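Local coordinates for LPG0439 HIT-related domain-containing protein (Legionella pneumophila subsp. pneumophila, PDB 5L0L) that is of unknown function but is probably a membrane protein with a HIT-related domain, which makes up most of the fragment seen here, at the interface of chains A and B. Residues are numbered along the deposited sequence; one frame, centred on the assembly and turned at random. Chains: chain A/B, Uncharacterized protein.

The interface of chains A and B. Residues chain A 84, 88, 193, 198, 202-203; chain B 73, 77.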
ATOM      1  N   SER A  84       0.743  -5.552   7.535  1.00 16.40           N
ATOM      2  CA  SER A  84       1.895  -6.466   7.600  1.00 16.65           C
ATOM      3  C   SER A  84       1.482  -7.857   8.075  1.00 16.61           C
ATOM      4  O   SER A  84       1.913  -8.867   7.495  1.00 16.65           O
ATOM      5  CB  SER A  84       2.972  -5.898   8.521  1.00 17.18           C
ATOM      6  OG  SER A  84       3.448  -4.661   8.004  1.00 17.49           O
ATOM      7  N   GLN A  88       0.705 -12.152   5.589  1.00 16.90           N
ATOM      8  CA  GLN A  88       1.083 -13.534   5.853  1.00 17.50           C
ATOM      9  C   GLN A  88      -0.029 -14.534   5.551  1.00 17.40           C
ATOM     10  O   GLN A  88       0.265 -15.688   5.220  1.00 17.58           O
ATOM     11  CB  GLN A  88       1.628 -13.680   7.277  1.00 18.36           C
ATOM     12  CG  GLN A  88       2.836 -12.747   7.534  1.00 18.93           C
ATOM     13  CD  GLN A  88       3.936 -12.908   6.507  1.00 19.48           C
ATOM     14  OE1 GLN A  88       4.615 -13.949   6.461  1.00 20.44           O
ATOM     15  NE2 GLN A  88       4.098 -11.907   5.633  1.00 19.61           N
ATOM     16  N   TYR A 193      -1.990 -18.488  12.116  1.00 20.11           N
ATOM     17  CA  TYR A 193      -0.818 -17.608  12.083  1.00 20.75           C
ATOM     18  C   TYR A 193      -0.571 -16.962  13.434  1.00 21.56           C
ATOM     19  O   TYR A 193       0.590 -16.846  13.875  1.00 21.79           O
ATOM     20  CB  TYR A 193      -0.907 -16.534  10.981  1.00 20.41           C
ATOM     21  CG  TYR A 193       0.423 -15.812  10.856  1.00 20.90           C
ATOM     22  CD1 TYR A 193       1.536 -16.456  10.306  1.00 21.71           C
ATOM     23  CD2 TYR A 193       0.603 -14.544  11.389  1.00 20.96           C
ATOM     24  CE1 TYR A 193       2.774 -15.828  10.229  1.00 22.40           C
ATOM     25  CE2 TYR A 193       1.833 -13.912  11.321  1.00 21.53           C
ATOM     26  CZ  TYR A 193       2.910 -14.538  10.739  1.00 22.26           C
ATOM     27  OH  TYR A 193       4.149 -13.896  10.682  1.00 23.17           O
ATOM     28  N   GLU A 198       6.547 -17.144  14.582  1.00 35.91           N
ATOM     29  CA  GLU A 198       6.817 -15.947  13.779  1.00 36.99           C
ATOM     30  C   GLU A 198       5.967 -14.774  14.221  1.00 35.09           C
ATOM     31  O   GLU A 198       6.472 -13.658  14.302  1.00 34.78           O
ATOM     32  CB  GLU A 198       6.608 -16.161  12.280  1.00 39.05           C
ATOM     33  CG  GLU A 198       7.635 -17.042  11.582  1.00 42.27           C
ATOM     34  CD  GLU A 198       7.393 -18.538  11.748  1.00 44.46           C
ATOM     35  OE1 GLU A 198       8.317 -19.307  11.385  1.00 48.21           O
ATOM     36  OE2 GLU A 198       6.318 -18.954  12.265  1.00 44.60           O
ATOM     37  N   GLU A 202       7.551 -11.364  15.991  1.00 38.62           N
ATOM     38  CA  GLU A 202       7.482 -10.112  15.277  1.00 38.96           C
ATOM     39  C   GLU A 202       6.550  -9.119  15.945  1.00 38.04           C
ATOM     40  O   GLU A 202       6.861  -7.932  16.015  1.00 38.94           O
ATOM     41  CB  GLU A 202       7.100 -10.318  13.808  1.00 38.85           C
ATOM     42  CG  GLU A 202       7.095  -9.022  13.006  1.00 40.70           C
ATOM     43  CD  GLU A 202       8.421  -8.254  13.062  1.00 42.45           C
ATOM     44  OE1 GLU A 202       8.389  -7.007  13.193  1.00 44.10           O
ATOM     45  OE2 GLU A 202       9.482  -8.899  12.979  1.00 42.57           O
ATOM     46  N   PHE A 203       5.393  -9.583  16.391  1.00 37.16           N
ATOM     47  CA  PHE A 203       4.377  -8.688  16.917  1.00 37.68           C
ATOM     48  C   PHE A 203       4.329  -8.707  18.458  1.00 41.14           C
ATOM     49  O   PHE A 203       3.860  -7.737  19.076  1.00 43.54           O
ATOM     50  CB  PHE A 203       3.026  -8.991  16.265  1.00 35.05           C
ATOM     51  CG  PHE A 203       3.026  -8.761  14.764  1.00 33.61           C
ATOM     52  CD1 PHE A 203       3.046  -7.463  14.251  1.00 33.30           C
ATOM     53  CD2 PHE A 203       3.070  -9.837  13.875  1.00 32.33           C
ATOM     54  CE1 PHE A 203       3.064  -7.251  12.872  1.00 32.66           C
ATOM     55  CE2 PHE A 203       3.097  -9.623  12.506  1.00 32.37           C
ATOM     56  CZ  PHE A 203       3.096  -8.334  12.011  1.00 32.07           C
TER
ATOM     57  N   VAL B  73       8.037 -11.940   7.350  1.00 22.15           N
ATOM     58  CA  VAL B  73       7.157 -10.942   7.964  1.00 21.91           C
ATOM     59  C   VAL B  73       7.948  -9.740   8.517  1.00 21.94           C
ATOM     60  O   VAL B  73       7.462  -8.615   8.458  1.00 21.03           O
ATOM     61  CB  VAL B  73       6.194 -11.529   9.033  1.00 22.13           C
ATOM     62  CG1 VAL B  73       6.905 -11.906  10.338  1.00 23.10           C
ATOM     63  CG2 VAL B  73       5.050 -10.567   9.303  1.00 21.94           C
ATOM     64  N   ARG B  77       7.205  -6.021   7.448  1.00 21.83           N
ATOM     65  CA  ARG B  77       6.820  -5.089   8.489  1.00 23.15           C
ATOM     66  C   ARG B  77       7.716  -3.843   8.527  1.00 22.05           C
ATOM     67  O   ARG B  77       7.230  -2.740   8.723  1.00 21.43           O
ATOM     68  CB  ARG B  77       6.786  -5.774   9.869  1.00 26.50           C
ATOM     69  CG  ARG B  77       5.914  -4.977  10.815  1.00 29.85           C
ATOM     70  CD  ARG B  77       6.527  -4.830  12.152  1.00 34.43           C
ATOM     71  NE  ARG B  77       5.580  -4.244  13.104  1.00 37.29           N
ATOM     72  CZ  ARG B  77       5.590  -4.480  14.404  1.00 38.96           C
ATOM     73  NH1 ARG B  77       4.673  -3.896  15.179  1.00 40.23           N
ATOM     74  NH2 ARG B  77       6.510  -5.287  14.930  1.00 40.83           N
TER
HETATM   75  O   HOH W   1       4.242  -2.509   9.702  1.00 29.01           O
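B:Arg77 reaches from helix 73-92 of chain B to the end of the short helix 197-203 of chain A. B:Arg77 NH2 donates a nearly straight hydrogen bond to A:Glu202 OE1 (3.1 Å, 167° at H), which is also a salt bridge. The carboxylate oxygen lies at the guanidinium edge, close to its plane. NH2 meets OE1 on its anti side, tilted 30° out of the carboxylate plane, and the two flat groups stand almost perpendicular. The carbonyl O of A:Glu202 is also near NH2, but the N-H does not point at it. A:Phe203 CD1 lies over the centre of the guanidinium, 3.9 Å from B:Arg77 CZ. The planes are clearly tilted, so this is no parallel stack.

B:Val73 wedges its two methyls into chain A. With chi1 at 73°, CG2 is anti to the backbone N, which spreads the methyls over different partners. B:Val73 CG1 meets the phenol OH of A:Tyr193 tip to tip at 3.4 Å and also touches A:Glu202 CB. B:Val73 CG2 packs on A:Gln88 CG at 3.6 Å and on the A:Phe203 ring at CE2.

A:Ser84 lies along the aliphatic part of B:Arg77. A water links its OG to the carbonyl O of B:Arg77.

Within chain A, A:Gln88 CB sits over the A:Tyr193 ring, and A:Glu202 CG lies over the A:Phe203 ring. These contacts are likely to steady the surface that receives chain B. The patch and its two-fold twin join the copies in the deposited assembly, which may reflect a dimer of this HIT-related domain.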